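RNA-binding protein with serine-rich domain 1 (Homo sapiens, PDB 4A8X) acts as an auxiliary component of the exon junction complex in mRNA splicing, its RNA recognition motif (RRM) domain being required to form the ASAP complex. Local coordinates at residues A[4-15]-A[72-83]; A[28-37]-A[49-59]. One frame throughout, in Å; residues are numbered along the deposited sequence.

Contact 1 of 2, residues A[4-15]-A[72-83]; sequences PTKVHIGRLTRN and IDGQEITATAVL
His8 N meets Thr80 O at 2.8 Å, in the carbonyl plane, where strand 6-10 runs antiparallel to strand 75-82, the first and last strands of the RRM fold. Gly10 and Thr78 also exchange two backbone bonds, and a CB at Gly10 would collide with Thr78 OG1. On the face of His8 and Thr80, Val82 CG2 packs on His8 CB (3.7 Å), and a water joins His8 O, His8 ND1 and Thr78 OG1. Ile9 CD1 touches Ala79 CB on the helix-covered face, its CG2 branch meeting Ile77 CD1; Phe25 of helix 18-26 touches Ile9, and Leu64 of helix 57-67 touches Ala79.

Past the end of strand 6-10, Gln75 NE2 bonds Arg11 O at 2.9 Å, in its own amide plane but well above the carbonyl plane. The Arg11 chain, bent at chi2 and chi3, folds back so that its guanidinium stacks on this amide, the planes 15° apart. A water also joins Arg11 O, Thr13 N and Ile72 O.

Farther out, the type I' turn from Ile72 to Gln75 presents Asp73, whose OD1 bonds the backbone of another protein's chain, while Ile72 extends the sheet into a further chain. Asp73 OD2 is gripped twice: Thr13 OG1 takes its anti lone pair at 2.7 Å, and Asn15 ND2 comes from the syn side at 2.8 Å.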
# COMPACT_ATOMS: atom_id res chain seq x y z
N PRO A 4 1.28 26.21 15.57
CA PRO A 4 0.30 25.71 14.60
C PRO A 4 -0.46 24.50 15.14
O PRO A 4 0.08 23.77 15.97
CB PRO A 4 1.18 25.23 13.46
CG PRO A 4 2.47 24.82 14.11
CD PRO A 4 2.66 25.84 15.21
N THR A 5 -1.68 24.29 14.63
CA THR A 5 -2.45 23.07 14.93
C THR A 5 -2.70 22.17 13.71
O THR A 5 -3.20 21.05 13.85
CB THR A 5 -3.82 23.46 15.47
OG1 THR A 5 -4.42 24.36 14.55
CG2 THR A 5 -3.70 24.16 16.86
N LYS A 6 -2.35 22.65 12.52
CA LYS A 6 -2.62 21.91 11.29
C LYS A 6 -1.34 21.26 10.77
O LYS A 6 -0.29 21.89 10.76
CB LYS A 6 -3.21 22.85 10.24
CG LYS A 6 -3.68 22.12 8.96
CD LYS A 6 -4.05 23.14 7.83
CE LYS A 6 -5.12 24.10 8.25
NZ LYS A 6 -5.33 25.17 7.23
N VAL A 7 -1.44 20.02 10.31
CA VAL A 7 -0.28 19.32 9.78
C VAL A 7 -0.57 18.74 8.37
O VAL A 7 -1.70 18.29 8.10
CB VAL A 7 0.18 18.16 10.71
CG1 VAL A 7 0.40 18.66 12.18
CG2 VAL A 7 -0.80 17.03 10.70
N HIS A 8 0.45 18.75 7.50
CA HIS A 8 0.37 18.11 6.17
C HIS A 8 1.01 16.72 6.29
O HIS A 8 2.14 16.58 6.78
CB HIS A 8 1.12 18.95 5.13
CG HIS A 8 1.21 18.32 3.77
ND1 HIS A 8 2.20 17.42 3.43
CD2 HIS A 8 0.45 18.48 2.66
CE1 HIS A 8 2.06 17.06 2.16
NE2 HIS A 8 0.99 17.68 1.67
N ILE A 9 0.30 15.71 5.87
CA ILE A 9 0.81 14.35 5.82
C ILE A 9 1.07 13.95 4.36
O ILE A 9 0.16 14.03 3.53
CB ILE A 9 -0.22 13.34 6.40
CG1 ILE A 9 -0.69 13.77 7.79
CG2 ILE A 9 0.35 11.94 6.42
CD1 ILE A 9 0.44 14.08 8.78
N GLY A 10 2.30 13.54 4.06
CA GLY A 10 2.72 13.26 2.69
C GLY A 10 3.13 11.81 2.49
O GLY A 10 3.40 11.07 3.45
N ARG A 11 3.19 11.40 1.22
CA ARG A 11 3.62 10.06 0.81
C ARG A 11 2.64 8.95 1.24
O ARG A 11 3.04 7.86 1.60
CB ARG A 11 5.03 9.77 1.35
CG ARG A 11 6.16 10.65 0.76
CD ARG A 11 6.48 10.31 -0.72
NE ARG A 11 6.97 8.93 -0.91
CZ ARG A 11 6.85 8.22 -2.04
NH1 ARG A 11 6.25 8.73 -3.12
NH2 ARG A 11 7.31 6.96 -2.10
N LEU A 12 1.36 9.25 1.20
CA LEU A 12 0.35 8.27 1.53
C LEU A 12 0.20 7.34 0.34
O LEU A 12 0.06 7.83 -0.80
CB LEU A 12 -0.99 8.97 1.82
CG LEU A 12 -1.04 9.87 3.07
CD1 LEU A 12 -2.44 10.51 3.30
CD2 LEU A 12 -0.64 9.07 4.33
N THR A 13 0.24 6.03 0.55
CA THR A 13 -0.03 5.11 -0.54
C THR A 13 -1.46 5.22 -1.07
O THR A 13 -2.35 5.78 -0.41
CB THR A 13 0.26 3.65 -0.21
OG1 THR A 13 -0.82 3.11 0.51
CG2 THR A 13 1.57 3.49 0.56
N ARG A 14 -1.67 4.67 -2.28
CA ARG A 14 -2.99 4.61 -2.89
C ARG A 14 -3.99 3.71 -2.13
O ARG A 14 -5.18 3.72 -2.42
CB ARG A 14 -2.82 4.17 -4.35
CG ARG A 14 -4.07 4.05 -5.20
CD ARG A 14 -3.64 4.19 -6.68
NE ARG A 14 -3.22 5.56 -6.97
CZ ARG A 14 -2.52 5.93 -8.04
NH1 ARG A 14 -2.14 5.03 -8.95
NH2 ARG A 14 -2.21 7.20 -8.20
N ASN A 15 -3.53 2.90 -1.18
CA ASN A 15 -4.46 2.14 -0.33
C ASN A 15 -5.04 3.00 0.83
O ASN A 15 -6.03 2.60 1.45
CB ASN A 15 -3.75 0.94 0.34
CG ASN A 15 -3.43 -0.18 -0.60
OD1 ASN A 15 -4.19 -0.50 -1.52
ND2 ASN A 15 -2.28 -0.81 -0.37
N ILE A 72 3.11 4.31 7.12
CA ILE A 72 1.70 3.97 6.90
C ILE A 72 1.59 3.11 5.62
O ILE A 72 2.12 3.49 4.56
CB ILE A 72 0.79 5.22 6.78
CG1 ILE A 72 0.89 6.15 8.02
CG2 ILE A 72 -0.69 4.75 6.53
CD1 ILE A 72 -0.07 7.40 8.00
N ASP A 73 0.94 1.97 5.76
CA ASP A 73 0.84 0.95 4.71
C ASP A 73 2.16 0.64 4.02
O ASP A 73 2.23 0.65 2.78
CB ASP A 73 -0.20 1.37 3.65
CG ASP A 73 -0.52 0.25 2.68
OD1 ASP A 73 -0.48 -0.94 3.08
OD2 ASP A 73 -0.80 0.58 1.50
N GLY A 74 3.21 0.43 4.82
CA GLY A 74 4.47 -0.07 4.33
C GLY A 74 5.35 0.98 3.70
O GLY A 74 6.36 0.66 3.08
N GLN A 75 4.97 2.24 3.85
CA GLN A 75 5.69 3.34 3.25
C GLN A 75 5.98 4.43 4.29
O GLN A 75 5.13 4.80 5.10
CB GLN A 75 4.87 3.92 2.07
CG GLN A 75 5.61 4.98 1.27
CD GLN A 75 5.05 5.08 -0.13
OE1 GLN A 75 5.34 4.24 -0.99
NE2 GLN A 75 4.18 6.09 -0.34
N GLU A 76 7.20 4.94 4.27
CA GLU A 76 7.57 6.06 5.12
C GLU A 76 6.85 7.37 4.70
O GLU A 76 6.75 7.70 3.51
CB GLU A 76 9.07 6.23 5.15
CG GLU A 76 9.55 7.36 6.07
CD GLU A 76 11.07 7.41 6.25
OE1 GLU A 76 11.74 6.34 6.25
OE2 GLU A 76 11.58 8.54 6.42
N ILE A 77 6.28 8.09 5.68
CA ILE A 77 5.48 9.29 5.39
C ILE A 77 6.19 10.54 5.94
O ILE A 77 7.13 10.43 6.72
CB ILE A 77 4.06 9.26 6.04
CG1 ILE A 77 4.18 9.20 7.56
CG2 ILE A 77 3.20 8.07 5.53
CD1 ILE A 77 2.97 9.77 8.28
N THR A 78 5.77 11.70 5.48
CA THR A 78 6.27 12.98 5.99
C THR A 78 5.14 13.64 6.80
O THR A 78 3.97 13.43 6.50
CB THR A 78 6.68 13.93 4.86
OG1 THR A 78 5.55 14.20 3.99
CG2 THR A 78 7.83 13.33 4.03
N ALA A 79 5.49 14.41 7.82
CA ALA A 79 4.50 15.15 8.60
C ALA A 79 5.09 16.53 8.90
O ALA A 79 6.21 16.63 9.41
CB ALA A 79 4.14 14.42 9.88
N THR A 80 4.39 17.58 8.50
CA THR A 80 4.96 18.92 8.66
C THR A 80 3.90 19.94 9.04
O THR A 80 2.76 19.89 8.57
CB THR A 80 5.68 19.40 7.36
OG1 THR A 80 4.71 19.96 6.49
CG2 THR A 80 6.34 18.25 6.62
N ALA A 81 4.28 20.90 9.86
CA ALA A 81 3.33 21.92 10.31
C ALA A 81 2.96 22.82 9.17
O ALA A 81 3.77 23.14 8.30
CB ALA A 81 3.94 22.77 11.45
N VAL A 82 1.73 23.29 9.20
CA VAL A 82 1.23 24.16 8.16
C VAL A 82 0.51 25.36 8.73
O VAL A 82 -0.37 25.22 9.57
CB VAL A 82 0.23 23.40 7.27
CG1 VAL A 82 -0.56 24.38 6.35
CG2 VAL A 82 0.98 22.35 6.48
N LEU A 83 0.89 26.54 8.25
CA LEU A 83 0.22 27.77 8.61
C LEU A 83 -0.40 28.36 7.34
O LEU A 83 0.26 29.10 6.60
CB LEU A 83 1.22 28.77 9.22
CG LEU A 83 1.79 28.48 10.60
CD1 LEU A 83 2.95 29.41 10.91
CD2 LEU A 83 0.74 28.63 11.68
O HOH W 1 -1.58 25.42 12.19
O HOH W 2 -2.90 26.32 9.09
O HOH W 3 4.36 16.55 5.00
O HOH W 4 1.66 5.94 3.10
O HOH W 5 8.31 7.77 1.42

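Contact 2 of 2, residues A[28-37]-A[49-59]; sequences YGKIKMIDMP and YAYVEFENPDE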
# COMPACT_ATOMS: atom_id res chain seq x y z
N TYR A 28 -3.12 10.83 18.44
CA TYR A 28 -2.28 11.91 18.94
C TYR A 28 -3.09 13.11 19.46
O TYR A 28 -2.52 14.05 20.00
CB TYR A 28 -1.20 12.34 17.90
CG TYR A 28 -0.37 11.15 17.52
CD1 TYR A 28 0.53 10.61 18.40
CD2 TYR A 28 -0.55 10.50 16.28
CE1 TYR A 28 1.27 9.48 18.09
CE2 TYR A 28 0.18 9.35 15.98
CZ TYR A 28 1.10 8.86 16.87
OH TYR A 28 1.83 7.72 16.60
N GLY A 29 -4.42 13.08 19.29
CA GLY A 29 -5.23 14.17 19.77
C GLY A 29 -6.57 14.20 19.08
O GLY A 29 -6.85 13.35 18.24
N LYS A 30 -7.37 15.19 19.43
CA LYS A 30 -8.69 15.37 18.85
C LYS A 30 -8.58 16.10 17.52
O LYS A 30 -8.05 17.20 17.45
CB LYS A 30 -9.55 16.23 19.77
CG LYS A 30 -11.00 16.26 19.37
CD LYS A 30 -11.67 14.92 19.63
CE LYS A 30 -13.12 14.92 19.13
NZ LYS A 30 -13.84 13.63 19.43
N ILE A 31 -9.12 15.49 16.48
CA ILE A 31 -9.05 16.05 15.14
C ILE A 31 -10.29 16.90 14.89
O ILE A 31 -11.42 16.45 15.09
CB ILE A 31 -8.93 14.94 14.09
CG1 ILE A 31 -7.62 14.17 14.30
CG2 ILE A 31 -8.97 15.56 12.72
CD1 ILE A 31 -7.35 13.09 13.33
N LYS A 32 -10.07 18.14 14.48
CA LYS A 32 -11.15 19.08 14.23
C LYS A 32 -11.52 19.17 12.76
O LYS A 32 -12.64 19.55 12.43
CB LYS A 32 -10.73 20.45 14.74
CG LYS A 32 -11.62 21.58 14.29
CD LYS A 32 -11.16 22.92 14.86
CE LYS A 32 -12.28 23.95 14.81
NZ LYS A 32 -12.08 25.05 15.80
N MET A 33 -10.59 18.84 11.87
CA MET A 33 -10.86 18.85 10.43
C MET A 33 -9.84 18.00 9.68
O MET A 33 -8.68 17.93 10.09
CB MET A 33 -10.82 20.29 9.89
CG MET A 33 -11.41 20.44 8.51
SD MET A 33 -13.19 20.88 8.52
CE MET A 33 -13.26 22.27 9.65
N ILE A 34 -10.30 17.31 8.62
CA ILE A 34 -9.41 16.61 7.69
C ILE A 34 -9.70 17.00 6.25
O ILE A 34 -10.87 17.19 5.85
CB ILE A 34 -9.53 15.08 7.80
CG1 ILE A 34 -9.30 14.62 9.24
CG2 ILE A 34 -8.50 14.42 6.90
CD1 ILE A 34 -9.10 13.13 9.37
N ASP A 35 -8.65 17.15 5.45
CA ASP A 35 -8.82 17.42 4.02
C ASP A 35 -7.89 16.49 3.23
O ASP A 35 -6.66 16.61 3.32
CB ASP A 35 -8.49 18.87 3.73
CG ASP A 35 -8.60 19.23 2.24
OD1 ASP A 35 -9.26 18.47 1.48
OD2 ASP A 35 -8.04 20.27 1.84
N MET A 36 -8.49 15.56 2.49
CA MET A 36 -7.76 14.59 1.71
C MET A 36 -8.26 14.64 0.23
O MET A 36 -9.16 13.92 -0.17
CB MET A 36 -7.97 13.21 2.33
CG MET A 36 -7.12 12.09 1.77
SD MET A 36 -6.89 10.80 3.05
CE MET A 36 -6.03 9.57 2.09
N PRO A 37 -7.64 15.51 -0.58
CA PRO A 37 -8.15 15.75 -1.93
C PRO A 37 -8.02 14.50 -2.80
O PRO A 37 -7.10 13.69 -2.61
CB PRO A 37 -7.26 16.88 -2.45
CG PRO A 37 -6.68 17.52 -1.21
CD PRO A 37 -6.52 16.40 -0.24
N TYR A 49 -1.83 12.71 -0.22
CA TYR A 49 -1.56 13.52 0.95
C TYR A 49 -2.86 13.91 1.68
O TYR A 49 -3.95 13.77 1.13
CB TYR A 49 -0.77 14.74 0.56
CG TYR A 49 -1.51 15.74 -0.29
CD1 TYR A 49 -2.33 16.69 0.28
CD2 TYR A 49 -1.37 15.72 -1.68
CE1 TYR A 49 -3.02 17.62 -0.52
CE2 TYR A 49 -2.03 16.64 -2.48
CZ TYR A 49 -2.86 17.59 -1.90
OH TYR A 49 -3.51 18.48 -2.71
N ALA A 50 -2.71 14.39 2.92
CA ALA A 50 -3.84 14.88 3.70
C ALA A 50 -3.42 16.03 4.61
O ALA A 50 -2.26 16.11 5.03
CB ALA A 50 -4.43 13.75 4.56
N TYR A 51 -4.36 16.93 4.91
CA TYR A 51 -4.14 17.88 6.00
C TYR A 51 -4.98 17.44 7.19
O TYR A 51 -6.15 17.02 7.04
CB TYR A 51 -4.51 19.29 5.60
CG TYR A 51 -3.70 19.87 4.49
CD1 TYR A 51 -2.58 20.64 4.76
CD2 TYR A 51 -4.06 19.68 3.17
CE1 TYR A 51 -1.83 21.21 3.73
CE2 TYR A 51 -3.33 20.26 2.12
CZ TYR A 51 -2.20 21.01 2.43
OH TYR A 51 -1.44 21.58 1.44
N VAL A 52 -4.38 17.49 8.37
CA VAL A 52 -5.08 17.18 9.61
C VAL A 52 -4.94 18.36 10.60
O VAL A 52 -3.83 18.80 10.90
CB VAL A 52 -4.56 15.86 10.24
CG1 VAL A 52 -5.25 15.58 11.55
CG2 VAL A 52 -4.80 14.68 9.25
N GLU A 53 -6.07 18.86 11.09
CA GLU A 53 -6.05 19.97 12.05
C GLU A 53 -6.52 19.46 13.40
O GLU A 53 -7.61 18.89 13.50
CB GLU A 53 -6.93 21.13 11.58
CG GLU A 53 -7.03 22.21 12.63
CD GLU A 53 -7.71 23.46 12.13
OE1 GLU A 53 -8.95 23.52 12.21
OE2 GLU A 53 -6.99 24.38 11.67
N PHE A 54 -5.69 19.67 14.42
CA PHE A 54 -5.99 19.23 15.77
C PHE A 54 -6.60 20.38 16.56
O PHE A 54 -6.60 21.53 16.11
CB PHE A 54 -4.74 18.73 16.47
CG PHE A 54 -4.19 17.46 15.90
CD1 PHE A 54 -4.69 16.21 16.32
CD2 PHE A 54 -3.18 17.49 14.94
CE1 PHE A 54 -4.19 15.03 15.80
CE2 PHE A 54 -2.68 16.30 14.38
CZ PHE A 54 -3.18 15.06 14.82
N GLU A 55 -7.12 20.05 17.73
CA GLU A 55 -7.72 21.02 18.62
C GLU A 55 -6.69 21.95 19.27
O GLU A 55 -6.99 23.11 19.59
CB GLU A 55 -8.52 20.26 19.69
CG GLU A 55 -9.26 21.16 20.61
CD GLU A 55 -9.99 20.42 21.73
OE1 GLU A 55 -9.67 19.23 22.01
OE2 GLU A 55 -10.90 21.06 22.32
N ASN A 56 -5.48 21.45 19.52
CA ASN A 56 -4.48 22.31 20.16
C ASN A 56 -3.07 22.01 19.69
O ASN A 56 -2.79 20.93 19.17
CB ASN A 56 -4.61 22.27 21.71
CG ASN A 56 -4.07 21.00 22.32
OD1 ASN A 56 -2.92 20.65 22.10
ND2 ASN A 56 -4.89 20.32 23.13
N PRO A 57 -2.19 22.99 19.80
CA PRO A 57 -0.82 22.85 19.30
C PRO A 57 -0.03 21.71 19.90
O PRO A 57 0.82 21.17 19.22
CB PRO A 57 -0.16 24.18 19.69
CG PRO A 57 -1.28 25.13 19.88
CD PRO A 57 -2.41 24.31 20.42
N ASP A 58 -0.27 21.37 21.17
CA ASP A 58 0.44 20.26 21.81
C ASP A 58 0.17 18.95 21.05
O ASP A 58 1.05 18.16 20.83
CB ASP A 58 -0.02 20.15 23.26
CG ASP A 58 0.34 21.40 24.08
OD1 ASP A 58 1.44 21.94 23.87
OD2 ASP A 58 -0.47 21.85 24.92
N GLU A 59 -1.07 18.74 20.67
CA GLU A 59 -1.43 17.55 19.91
C GLU A 59 -0.72 17.50 18.54
O GLU A 59 -0.12 16.48 18.17
CB GLU A 59 -2.93 17.55 19.71
CG GLU A 59 -3.73 17.16 20.93
CD GLU A 59 -5.17 17.57 20.79
OE1 GLU A 59 -5.42 18.54 20.04
OE2 GLU A 59 -6.05 16.92 21.38
O HOH W 6 -5.01 13.44 -1.31
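This contact is the β2-β3 hairpin of the RRM fold, whose strand 31-39 lies at an edge of the sheet within this chain and pairs with strand 46-54, together with the turn leading into helix 57-67. Asp35 and Tyr51 exchange two backbone bonds. A classic beta bulge follows, in which Lys32 and Met33 both face Glu53: Glu53 O accepts from Lys32 N at 2.8 Å and more weakly from Met33 N. Lys32 and Glu53 then run side by side, the lysine CD 3.5 Å from Glu53 OE1.

On the helix-covered side, Ile31 reaches across the strands, its CD1 3.7 Å from Val52 CG1 and its CG1 against Phe54 CE1. With CG anti to its carbonyl carbon (chi1 -68°), Phe54 turns its ring back toward Gly29 and Ile31; Val52 CG1 lies over one face, offset toward the rim, and Gly29 O sits at the edge. Ala60 and Ala63 also touch the ring.

Glu59 closes the other end. Its OE2 receives Lys30 N at 2.9 Å from above the carboxylate plane, while OE1 receives Asn56 N and Asn56 OD1 accepts from Glu59 N, forming a capping box. With an alanine here, both carboxylate oxygens go, which would probably leave Lys30 N and Asn56 N without these acceptors and reduce the capping box to its Asn56 half. Gly29 lies so close to Glu59 CG that a CB would clash. At the far end Pro37 crosses the Tyr49 side chain at about a right angle, its CD 3.7 Å from Tyr49 CE1.

Contacts 1 and 2 lie side by side in one antiparallel sheet, their centres about 11 Å apart. Strands 6-10 and 46-54 are neighbours in it, joined by probable backbone bonds from Val7 N to Val52 O and from Ile9 N to Ala50 O, both 2.7 Å. Along the chain, both segments of contact 2 fall between those of contact 1, as the βαββαβ order of an RRM requires. Helices 18-26 and 57-67 pack against one face of both. On the other, His8 of contact 1 meets the rings of Tyr49 and Tyr51 of contact 2. The turn at the end of contact 1 meets partner chains, in keeping with the need for this domain in forming the ASAP complex.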